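Local coordinates for hypothetical nigD-like protein (Bacteroides caccae, PDB 3QWN) that is of unproven function but probably acts as an immunity protein or antitoxin that protects its bacterial host, at residues P177-Y187 and K201-D212; L107-L118 and R161-D169. All coordinates share one frame; numbering follows the deposited sequence.

Contact 1 joins the two arms of a beta hairpin at the C-terminal end of the chain, and contact 2 pairs the second and third strands of a three-stranded antiparallel sheet. Their centres lie about 14 Å apart. Contact 2 sits about 2 Å from the centre of the chain, contact 1 about 16 Å out. The strand ending at P167 is followed in sequence by the one starting at I181, so the chain passes directly from contact 2 into contact 1. The two sheets pack face to face: F185 CZ meets M114 SE at 3.5 Å, and L107 CD1 touches both F207 CB and Y209 CB, each at 3.6 Å.

Contact 1 (P177-Y187 and K201-D212); sequences PGQKITIKFKY and KYCNPGFEYVPD
I183 and F207 form one of two antiparallel hydrogen-bonded pairs that hold these hairpin arms together. I183 N gives its hydrogen to F207 O at 2.8 Å, and F207 N returns one to I183 O at 2.7 Å. Two residues along, I181 and Y209 exchange the same two bonds, so both amides and both carbonyls of each pair are satisfied. T182 and E208 stand between them as a non-hydrogen-bonded pair; the backbone of T182 bonds instead to V143 of strand 142-150 and to G141 just before it, while its CA approaches F207 O in a CA-H...O contact. Beyond G206 the second arm bends at the residues around the cis peptide before P205, and two waters bridge the arms there. One receives a hydrogen from K184 NZ at 2.7 Å and donates to C203 O, reached because the lysine chain runs extended past that carbonyl. The other links Y202 N with F185 O, its bond to the carbonyl modelled short and so doubtful in detail. C203 SG rests 3.5 Å from K186 CG. At the far end G178 N bonds the syn lone pair of D212 OD2, a bent link (136°) in a poorly ordered tail. K180 NZ and E208 OE2 stay 4.5 Å apart, short of a salt bridge. The apolar face carries I181, I183, F185, F207 and Y209. CG2 of I181 and CD1 of I183 both meet CE1 of Y209, and P211 CD lies over one face of that tyrosine ring, offset toward its rim. Y187 and Y202 meet rim to rim, planes at 26°. This is an antiparallel beta hairpin at the edge of a five-stranded sheet, its apolar face turned inward as in the beta sandwich of NigD-like C-terminal domains.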
loop_
_atom_site.group_PDB
_atom_site.type_symbol
_atom_site.label_atom_id
_atom_site.label_comp_id
_atom_site.label_asym_id
_atom_site.label_seq_id
_atom_site.Cartn_x
_atom_site.Cartn_y
_atom_site.Cartn_z
ATOM N N PRO A 177 -20.209 14.248 7.004
ATOM C CA PRO A 177 -19.311 14.695 5.921
ATOM C C PRO A 177 -18.452 15.905 6.284
ATOM O O PRO A 177 -18.858 16.740 7.107
ATOM C CB PRO A 177 -20.271 15.026 4.779
ATOM C CG PRO A 177 -21.544 15.408 5.452
ATOM C CD PRO A 177 -21.592 14.732 6.794
ATOM N N GLY A 178 -17.281 15.989 5.642
ATOM C CA GLY A 178 -16.313 17.064 5.845
ATOM C C GLY A 178 -15.381 16.851 7.026
ATOM O O GLY A 178 -14.597 17.742 7.374
ATOM N N GLN A 179 -15.474 15.656 7.649
ATOM C CA GLN A 179 -14.698 15.180 8.793
ATOM C C GLN A 179 -13.211 15.072 8.400
ATOM O O GLN A 179 -12.888 14.423 7.402
ATOM C CB GLN A 179 -15.269 13.810 9.223
ATOM C CG GLN A 179 -14.764 13.234 10.547
ATOM C CD GLN A 179 -15.278 11.820 10.760
ATOM O OE1 GLN A 179 -15.239 10.957 9.861
ATOM N NE2 GLN A 179 -15.766 11.544 11.964
ATOM N N LYS A 180 -12.332 15.768 9.156
ATOM C CA LYS A 180 -10.880 15.773 8.956
ATOM C C LYS A 180 -10.261 14.684 9.820
ATOM O O LYS A 180 -10.338 14.767 11.049
ATOM C CB LYS A 180 -10.252 17.142 9.315
ATOM C CG LYS A 180 -10.485 18.279 8.349
ATOM C CD LYS A 180 -9.797 19.545 8.840
ATOM C CE LYS A 180 -10.361 20.790 8.205
ATOM N NZ LYS A 180 -9.820 22.019 8.843
ATOM N N ILE A 181 -9.657 13.667 9.183
ATOM C CA ILE A 181 -8.999 12.535 9.844
ATOM C C ILE A 181 -7.475 12.737 9.776
ATOM O O ILE A 181 -6.968 13.230 8.772
ATOM C CB ILE A 181 -9.486 11.197 9.194
ATOM C CG1 ILE A 181 -10.878 10.840 9.742
ATOM C CG2 ILE A 181 -8.528 10.019 9.414
ATOM C CD1 ILE A 181 -11.809 10.357 8.752
ATOM N N THR A 182 -6.763 12.396 10.863
ATOM C CA THR A 182 -5.308 12.506 10.931
ATOM C C THR A 182 -4.715 11.111 11.130
ATOM O O THR A 182 -4.934 10.490 12.168
ATOM C CB THR A 182 -4.868 13.496 12.032
ATOM O OG1 THR A 182 -5.474 14.766 11.799
ATOM C CG2 THR A 182 -3.351 13.670 12.085
ATOM N N ILE A 183 -3.996 10.609 10.131
ATOM C CA ILE A 183 -3.371 9.294 10.253
ATOM C C ILE A 183 -1.959 9.503 10.776
ATOM O O ILE A 183 -1.184 10.242 10.167
ATOM C CB ILE A 183 -3.403 8.473 8.932
ATOM C CG1 ILE A 183 -4.872 8.218 8.484
ATOM C CG2 ILE A 183 -2.600 7.155 9.058
ATOM C CD1 ILE A 183 -5.062 8.356 7.046
ATOM N N LYS A 184 -1.639 8.870 11.910
ATOM C CA LYS A 184 -0.318 8.913 12.525
ATOM C C LYS A 184 0.279 7.504 12.431
ATOM O O LYS A 184 -0.160 6.587 13.129
ATOM C CB LYS A 184 -0.398 9.433 13.955
ATOM C CG LYS A 184 -0.781 10.900 14.018
ATOM C CD LYS A 184 -0.702 11.418 15.425
ATOM C CE LYS A 184 -1.207 12.835 15.533
ATOM N NZ LYS A 184 -0.940 13.385 16.874
ATOM N N PHE A 185 1.230 7.330 11.515
ATOM C CA PHE A 185 1.855 6.050 11.216
ATOM C C PHE A 185 3.203 5.875 11.924
ATOM O O PHE A 185 4.091 6.714 11.799
ATOM C CB PHE A 185 2.020 5.881 9.686
ATOM C CG PHE A 185 2.735 4.623 9.257
ATOM C CD1 PHE A 185 2.086 3.391 9.277
ATOM C CD2 PHE A 185 4.060 4.668 8.831
ATOM C CE1 PHE A 185 2.755 2.232 8.886
ATOM C CE2 PHE A 185 4.725 3.504 8.427
ATOM C CZ PHE A 185 4.065 2.294 8.458
ATOM N N LYS A 186 3.341 4.752 12.650
ATOM C CA LYS A 186 4.550 4.324 13.353
ATOM C C LYS A 186 5.056 3.014 12.763
ATOM O O LYS A 186 4.273 2.229 12.217
ATOM C CB LYS A 186 4.284 4.155 14.850
ATOM C CG LYS A 186 4.340 5.452 15.645
ATOM C CD LYS A 186 4.044 5.220 17.122
ATOM C CE LYS A 186 3.669 6.491 17.841
ATOM N NZ LYS A 186 3.599 6.298 19.316
ATOM N N TYR A 187 6.360 2.770 12.871
ATOM C CA TYR A 187 6.982 1.543 12.339
ATOM C C TYR A 187 8.333 1.342 13.007
ATOM O O TYR A 187 8.983 2.329 13.389
ATOM C CB TYR A 187 7.145 1.615 10.786
ATOM C CG TYR A 187 8.169 2.637 10.313
ATOM C CD1 TYR A 187 7.903 4.005 10.372
ATOM C CD2 TYR A 187 9.412 2.236 9.824
ATOM C CE1 TYR A 187 8.855 4.946 9.970
ATOM C CE2 TYR A 187 10.376 3.169 9.436
ATOM C CZ TYR A 187 10.090 4.521 9.493
ATOM O OH TYR A 187 11.031 5.423 9.030
ATOM N N LYS A 201 8.423 9.328 13.221
ATOM C CA LYS A 201 8.775 10.256 12.130
ATOM C C LYS A 201 7.539 10.771 11.366
ATOM O O LYS A 201 7.470 11.957 11.073
ATOM C CB LYS A 201 9.737 9.537 11.146
ATOM C CG LYS A 201 10.189 10.355 9.959
ATOM C CD LYS A 201 11.177 9.612 9.069
ATOM C CE LYS A 201 11.581 10.495 7.898
ATOM N NZ LYS A 201 12.862 10.066 7.282
ATOM N N TYR A 202 6.577 9.885 11.048
ATOM C CA TYR A 202 5.394 10.220 10.247
ATOM C C TYR A 202 4.127 10.514 11.111
ATOM O O TYR A 202 3.000 10.505 10.592
ATOM C CB TYR A 202 5.152 9.110 9.202
ATOM C CG TYR A 202 6.353 8.923 8.282
ATOM C CD1 TYR A 202 6.758 9.934 7.414
ATOM C CD2 TYR A 202 7.093 7.738 8.294
ATOM C CE1 TYR A 202 7.893 9.793 6.614
ATOM C CE2 TYR A 202 8.220 7.577 7.480
ATOM C CZ TYR A 202 8.612 8.606 6.634
ATOM O OH TYR A 202 9.721 8.463 5.815
ATOM N N CYS A 203 4.339 10.836 12.414
ATOM C CA CYS A 203 3.299 11.166 13.391
ATOM C C CYS A 203 3.207 12.663 13.614
ATOM O O CYS A 203 2.211 13.132 14.165
ATOM C CB CYS A 203 3.565 10.461 14.710
ATOM S SG CYS A 203 3.350 8.680 14.648
ATOM N N ASN A 204 4.275 13.403 13.263
ATOM C CA ASN A 204 4.336 14.836 13.483
ATOM C C ASN A 204 4.436 15.575 12.141
ATOM O O ASN A 204 5.488 15.517 11.488
ATOM C CB ASN A 204 5.502 15.177 14.420
ATOM C CG ASN A 204 5.586 14.237 15.607
ATOM O OD1 ASN A 204 4.777 14.270 16.536
ATOM N ND2 ASN A 204 6.516 13.310 15.557
ATOM N N PRO A 205 3.327 16.219 11.672
ATOM C CA PRO A 205 1.997 16.346 12.321
ATOM C C PRO A 205 1.027 15.186 12.022
ATOM O O PRO A 205 -0.054 15.134 12.595
ATOM C CB PRO A 205 1.462 17.640 11.706
ATOM C CG PRO A 205 2.000 17.613 10.288
ATOM C CD PRO A 205 3.362 16.940 10.378
ATOM N N GLY A 206 1.425 14.279 11.139
ATOM C CA GLY A 206 0.622 13.154 10.678
ATOM C C GLY A 206 0.038 13.461 9.315
ATOM O O GLY A 206 0.214 14.568 8.811
ATOM N N PHE A 207 -0.683 12.509 8.707
ATOM C CA PHE A 207 -1.290 12.711 7.383
ATOM C C PHE A 207 -2.757 13.134 7.545
ATOM O O PHE A 207 -3.581 12.359 8.038
ATOM C CB PHE A 207 -1.163 11.454 6.492
ATOM C CG PHE A 207 0.216 10.826 6.406
ATOM C CD1 PHE A 207 1.135 11.247 5.457
ATOM C CD2 PHE A 207 0.575 9.778 7.242
ATOM C CE1 PHE A 207 2.401 10.652 5.374
ATOM C CE2 PHE A 207 1.848 9.209 7.173
ATOM C CZ PHE A 207 2.753 9.652 6.244
ATOM N N GLU A 208 -3.070 14.385 7.178
ATOM C CA GLU A 208 -4.425 14.926 7.290
ATOM C C GLU A 208 -5.167 14.793 5.977
ATOM O O GLU A 208 -4.624 15.076 4.907
ATOM C CB GLU A 208 -4.397 16.379 7.736
ATOM C CG GLU A 208 -5.580 16.742 8.611
ATOM C CD GLU A 208 -5.638 18.202 9.004
ATOM O OE1 GLU A 208 -4.809 18.627 9.839
ATOM O OE2 GLU A 208 -6.507 18.924 8.466
ATOM N N TYR A 209 -6.408 14.338 6.055
ATOM C CA TYR A 209 -7.227 14.151 4.866
ATOM C C TYR A 209 -8.724 14.165 5.221
ATOM O O TYR A 209 -9.107 13.869 6.360
ATOM C CB TYR A 209 -6.812 12.860 4.131
ATOM C CG TYR A 209 -7.621 11.628 4.447
ATOM C CD1 TYR A 209 -7.502 10.986 5.672
ATOM C CD2 TYR A 209 -8.432 11.043 3.483
ATOM C CE1 TYR A 209 -8.243 9.838 5.962
ATOM C CE2 TYR A 209 -9.158 9.883 3.750
ATOM C CZ TYR A 209 -9.078 9.292 4.998
ATOM O OH TYR A 209 -9.824 8.160 5.257
ATOM N N VAL A 210 -9.556 14.549 4.243
ATOM C CA VAL A 210 -11.009 14.592 4.372
ATOM C C VAL A 210 -11.568 13.506 3.436
ATOM O O VAL A 210 -11.494 13.680 2.213
ATOM C CB VAL A 210 -11.589 16.001 4.084
ATOM C CG1 VAL A 210 -13.110 15.997 4.174
ATOM C CG2 VAL A 210 -11.007 17.041 5.032
ATOM N N PRO A 211 -12.072 12.362 3.970
ATOM C CA PRO A 211 -12.570 11.297 3.074
ATOM C C PRO A 211 -13.887 11.680 2.366
ATOM O O PRO A 211 -14.978 11.293 2.806
ATOM C CB PRO A 211 -12.732 10.084 4.003
ATOM C CG PRO A 211 -12.899 10.657 5.354
ATOM C CD PRO A 211 -12.190 11.979 5.394
ATOM N N ASP A 212 -13.774 12.450 1.258
ATOM C CA ASP A 212 -14.910 12.906 0.442
ATOM C C ASP A 212 -14.504 13.028 -1.037
ATOM O O ASP A 212 -13.401 12.636 -1.425
ATOM C CB ASP A 212 -15.480 14.257 0.959
ATOM C CG ASP A 212 -16.287 14.218 2.258
ATOM O OD1 ASP A 212 -17.117 13.297 2.421
ATOM O OD2 ASP A 212 -16.166 15.166 3.059
HETATM O O HOH W 1 1.717 13.766 17.043
HETATM O O HOH W 2 6.533 7.075 11.717
#

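Contact 2 (L107-L118 and R161-D169); sequences LGRGYLNMILNL and RAYLSVPLD
N113 and S165 face each other in a non-hydrogen-bonded pair and are joined through their side chains: S165 OG donates to N113 OD1 at 2.7 Å, in the plane of the amide carbonyl. R54 binds both residues, NH2 to the asparagine oxygen and NE to the serine hydroxyl, so the arginine spans the pair. On the same face Y111 turns the edge of its ring to the chain at P167, CD1 lying 3.6 Å from the proline N. With CG anti to the carbonyl carbon (chi1 -59°), its ring also reaches S165 CB. Farther along, I115 and Y163 lie side by side and point the same way, while I115 CG2 meets CD of the extended R161 at 3.6 Å. The type I' turn from G108 to Y111 makes a hairpin of strands 101-108 and 111-120; strand 158-167, distant in sequence, adds antiparallel to its second arm as the sheet's third strand, in the beta-sandwich C-terminal domain of the NigD-like family. The other face carries M114, L116, A162, L164 and V166. M114, a selenomethionine, packs on F185 of the opposing sheet and crosses L164 obliquely, CG to CB at 3.7 Å; its bent end brings CE toward V166 CG2. L116 CD1 meets L164 CD1. At one end L118 CD1 packs on A162 CB; at the other L168 crosses L107 at about a right angle, its CD1 3.6 Å from L107 CD2, while L168 N bonds G110 O.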
loop_
_atom_site.group_PDB
_atom_site.type_symbol
_atom_site.label_atom_id
_atom_site.label_comp_id
_atom_site.label_asym_id
_atom_site.label_seq_id
_atom_site.Cartn_x
_atom_site.Cartn_y
_atom_site.Cartn_z
ATOM N N LEU A 107 -0.589 9.850 0.912
ATOM C CA LEU A 107 -2.011 9.588 0.759
ATOM C C LEU A 107 -2.363 9.689 -0.733
ATOM O O LEU A 107 -1.871 10.586 -1.431
ATOM C CB LEU A 107 -2.833 10.577 1.580
ATOM C CG LEU A 107 -2.760 10.485 3.093
ATOM C CD1 LEU A 107 -3.445 11.682 3.708
ATOM C CD2 LEU A 107 -3.384 9.189 3.611
ATOM N N GLY A 108 -3.170 8.755 -1.210
ATOM C CA GLY A 108 -3.596 8.775 -2.594
ATOM C C GLY A 108 -4.657 7.759 -2.937
ATOM O O GLY A 108 -4.519 6.577 -2.609
ATOM N N ARG A 109 -5.693 8.225 -3.652
ATOM C CA ARG A 109 -6.821 7.454 -4.179
ATOM C C ARG A 109 -7.479 6.500 -3.159
ATOM O O ARG A 109 -7.776 5.346 -3.470
ATOM C CB ARG A 109 -6.421 6.705 -5.463
ATOM C CG ARG A 109 -7.441 7.113 -6.519
ATOM C CD ARG A 109 -7.080 6.821 -7.933
ATOM N NE ARG A 109 -6.802 8.023 -8.724
ATOM C CZ ARG A 109 -7.482 8.383 -9.809
ATOM N NH1 ARG A 109 -8.526 7.667 -10.217
ATOM N NH2 ARG A 109 -7.130 9.467 -10.491
ATOM N N GLY A 110 -7.744 7.026 -1.973
ATOM C CA GLY A 110 -8.404 6.293 -0.899
ATOM C C GLY A 110 -7.516 5.385 -0.078
ATOM O O GLY A 110 -8.014 4.655 0.778
ATOM N N TYR A 111 -6.197 5.425 -0.322
ATOM C CA TYR A 111 -5.228 4.615 0.406
ATOM C C TYR A 111 -4.106 5.447 1.046
ATOM O O TYR A 111 -3.851 6.596 0.645
ATOM C CB TYR A 111 -4.574 3.621 -0.545
ATOM C CG TYR A 111 -5.490 2.651 -1.245
ATOM C CD1 TYR A 111 -5.785 1.412 -0.682
ATOM C CD2 TYR A 111 -5.946 2.905 -2.534
ATOM C CE1 TYR A 111 -6.612 0.495 -1.335
ATOM C CE2 TYR A 111 -6.736 1.983 -3.218
ATOM C CZ TYR A 111 -7.058 0.771 -2.618
ATOM O OH TYR A 111 -7.805 -0.159 -3.317
ATOM N N LEU A 112 -3.395 4.822 2.012
ATOM C CA LEU A 112 -2.149 5.312 2.571
ATOM C C LEU A 112 -1.076 4.438 1.879
ATOM O O LEU A 112 -0.950 3.265 2.210
ATOM C CB LEU A 112 -2.105 5.256 4.118
ATOM C CG LEU A 112 -0.731 5.596 4.748
ATOM C CD1 LEU A 112 -0.417 7.093 4.656
ATOM C CD2 LEU A 112 -0.620 5.075 6.184
ATOM N N ASN A 113 -0.396 4.976 0.842
ATOM C CA ASN A 113 0.588 4.216 0.061
ATOM C C ASN A 113 1.990 4.369 0.603
ATOM O O ASN A 113 2.336 5.407 1.144
ATOM C CB ASN A 113 0.568 4.619 -1.416
ATOM C CG ASN A 113 -0.822 4.811 -1.917
ATOM O OD1 ASN A 113 -1.516 3.869 -2.156
ATOM N ND2 ASN A 113 -1.318 6.023 -1.896
HETATM N N MSE A 114 2.769 3.317 0.497
HETATM C CA MSE A 114 4.133 3.350 0.959
HETATM C C MSE A 114 4.963 2.337 0.246
HETATM O O MSE A 114 4.483 1.253 -0.118
HETATM C CB MSE A 114 4.279 3.181 2.497
HETATM C CG MSE A 114 3.997 1.786 3.045
HETATM SE SE MSE A 114 3.792 1.847 5.023
HETATM C CE MSE A 114 2.076 2.777 5.082
ATOM N N ILE A 115 6.232 2.734 0.053
ATOM C CA ILE A 115 7.309 1.928 -0.489
ATOM C C ILE A 115 8.250 1.683 0.677
ATOM O O ILE A 115 8.743 2.633 1.295
ATOM C CB ILE A 115 8.011 2.592 -1.684
ATOM C CG1 ILE A 115 7.007 2.934 -2.806
ATOM C CG2 ILE A 115 9.141 1.700 -2.172
ATOM C CD1 ILE A 115 7.619 3.747 -3.983
ATOM N N LEU A 116 8.464 0.411 1.002
ATOM C CA LEU A 116 9.361 0.032 2.082
ATOM C C LEU A 116 10.622 -0.582 1.539
ATOM O O LEU A 116 10.615 -1.152 0.452
ATOM C CB LEU A 116 8.683 -0.974 3.038
ATOM C CG LEU A 116 7.314 -0.615 3.627
ATOM C CD1 LEU A 116 6.786 -1.763 4.466
ATOM C CD2 LEU A 116 7.373 0.686 4.458
ATOM N N ASN A 117 11.709 -0.474 2.294
ATOM C CA ASN A 117 12.934 -1.189 1.976
ATOM C C ASN A 117 13.163 -2.185 3.091
ATOM O O ASN A 117 13.120 -1.841 4.282
ATOM C CB ASN A 117 14.172 -0.310 1.735
ATOM C CG ASN A 117 15.302 -1.142 1.173
ATOM O OD1 ASN A 117 15.264 -1.596 0.012
ATOM N ND2 ASN A 117 16.256 -1.493 2.036
ATOM N N LEU A 118 13.357 -3.429 2.684
ATOM C CA LEU A 118 13.573 -4.610 3.510
ATOM C C LEU A 118 14.912 -5.220 3.209
ATOM O O LEU A 118 15.397 -5.119 2.081
ATOM C CB LEU A 118 12.496 -5.660 3.118
ATOM C CG LEU A 118 11.175 -5.662 3.823
ATOM C CD1 LEU A 118 10.332 -4.463 3.423
ATOM C CD2 LEU A 118 10.431 -6.897 3.446
ATOM N N ARG A 161 12.331 -4.068 -2.095
ATOM C CA ARG A 161 11.215 -3.168 -1.844
ATOM C C ARG A 161 9.947 -3.931 -1.655
ATOM O O ARG A 161 9.754 -4.998 -2.260
ATOM C CB ARG A 161 11.022 -2.193 -3.005
ATOM C CG ARG A 161 12.046 -1.070 -3.001
ATOM C CD ARG A 161 11.726 -0.033 -4.035
ATOM N NE ARG A 161 12.644 1.097 -3.909
ATOM C CZ ARG A 161 12.474 2.266 -4.505
ATOM N NH1 ARG A 161 11.411 2.478 -5.275
ATOM N NH2 ARG A 161 13.349 3.243 -4.318
ATOM N N ALA A 162 9.080 -3.393 -0.800
ATOM C CA ALA A 162 7.735 -3.897 -0.543
ATOM C C ALA A 162 6.780 -2.743 -0.746
ATOM O O ALA A 162 7.136 -1.591 -0.513
ATOM C CB ALA A 162 7.621 -4.490 0.837
ATOM N N TYR A 163 5.595 -3.049 -1.241
ATOM C CA TYR A 163 4.606 -2.042 -1.571
ATOM C C TYR A 163 3.325 -2.301 -0.807
ATOM O O TYR A 163 2.777 -3.385 -0.901
ATOM C CB TYR A 163 4.360 -2.055 -3.098
ATOM C CG TYR A 163 5.638 -1.882 -3.888
ATOM C CD1 TYR A 163 6.169 -0.615 -4.134
ATOM C CD2 TYR A 163 6.338 -2.990 -4.376
ATOM C CE1 TYR A 163 7.352 -0.452 -4.872
ATOM C CE2 TYR A 163 7.528 -2.838 -5.100
ATOM C CZ TYR A 163 8.014 -1.572 -5.370
ATOM O OH TYR A 163 9.166 -1.445 -6.116
ATOM N N LEU A 164 2.859 -1.299 -0.050
ATOM C CA LEU A 164 1.626 -1.366 0.729
ATOM C C LEU A 164 0.647 -0.253 0.323
ATOM O O LEU A 164 1.054 0.871 0.099
ATOM C CB LEU A 164 1.943 -1.237 2.242
ATOM C CG LEU A 164 2.285 -2.516 3.012
ATOM C CD1 LEU A 164 3.675 -3.060 2.645
ATOM C CD2 LEU A 164 2.238 -2.260 4.468
ATOM N N SER A 165 -0.641 -0.569 0.261
ATOM C CA SER A 165 -1.714 0.386 0.005
ATOM C C SER A 165 -2.739 0.111 1.067
ATOM O O SER A 165 -3.432 -0.907 0.993
ATOM C CB SER A 165 -2.283 0.232 -1.403
ATOM O OG SER A 165 -1.739 1.170 -2.316
ATOM N N VAL A 166 -2.718 0.905 2.142
ATOM C CA VAL A 166 -3.623 0.731 3.271
ATOM C C VAL A 166 -4.992 1.358 2.926
ATOM O O VAL A 166 -5.062 2.591 2.821
ATOM C CB VAL A 166 -3.050 1.325 4.595
ATOM C CG1 VAL A 166 -3.949 0.976 5.770
ATOM C CG2 VAL A 166 -1.625 0.855 4.854
ATOM N N PRO A 167 -6.088 0.551 2.791
ATOM C CA PRO A 167 -7.423 1.144 2.504
ATOM C C PRO A 167 -7.942 2.029 3.637
ATOM O O PRO A 167 -7.850 1.646 4.797
ATOM C CB PRO A 167 -8.323 -0.082 2.305
ATOM C CG PRO A 167 -7.629 -1.187 3.028
ATOM C CD PRO A 167 -6.161 -0.924 2.887
ATOM N N LEU A 168 -8.490 3.207 3.302
ATOM C CA LEU A 168 -8.971 4.160 4.306
ATOM C C LEU A 168 -10.493 4.407 4.225
ATOM O O LEU A 168 -11.003 5.339 4.853
ATOM C CB LEU A 168 -8.210 5.503 4.179
ATOM C CG LEU A 168 -6.692 5.472 4.195
ATOM C CD1 LEU A 168 -6.129 6.837 3.810
ATOM C CD2 LEU A 168 -6.159 4.996 5.529
ATOM N N ASP A 169 -11.214 3.538 3.506
ATOM C CA ASP A 169 -12.669 3.614 3.311
ATOM C C ASP A 169 -13.451 3.476 4.626
ATOM O O ASP A 169 -14.495 4.126 4.774
ATOM C CB ASP A 169 -13.125 2.550 2.298
ATOM C CG ASP A 169 -12.353 2.607 0.990
ATOM O OD1 ASP A 169 -12.362 3.676 0.334
ATOM O OD2 ASP A 169 -11.674 1.612 0.658
#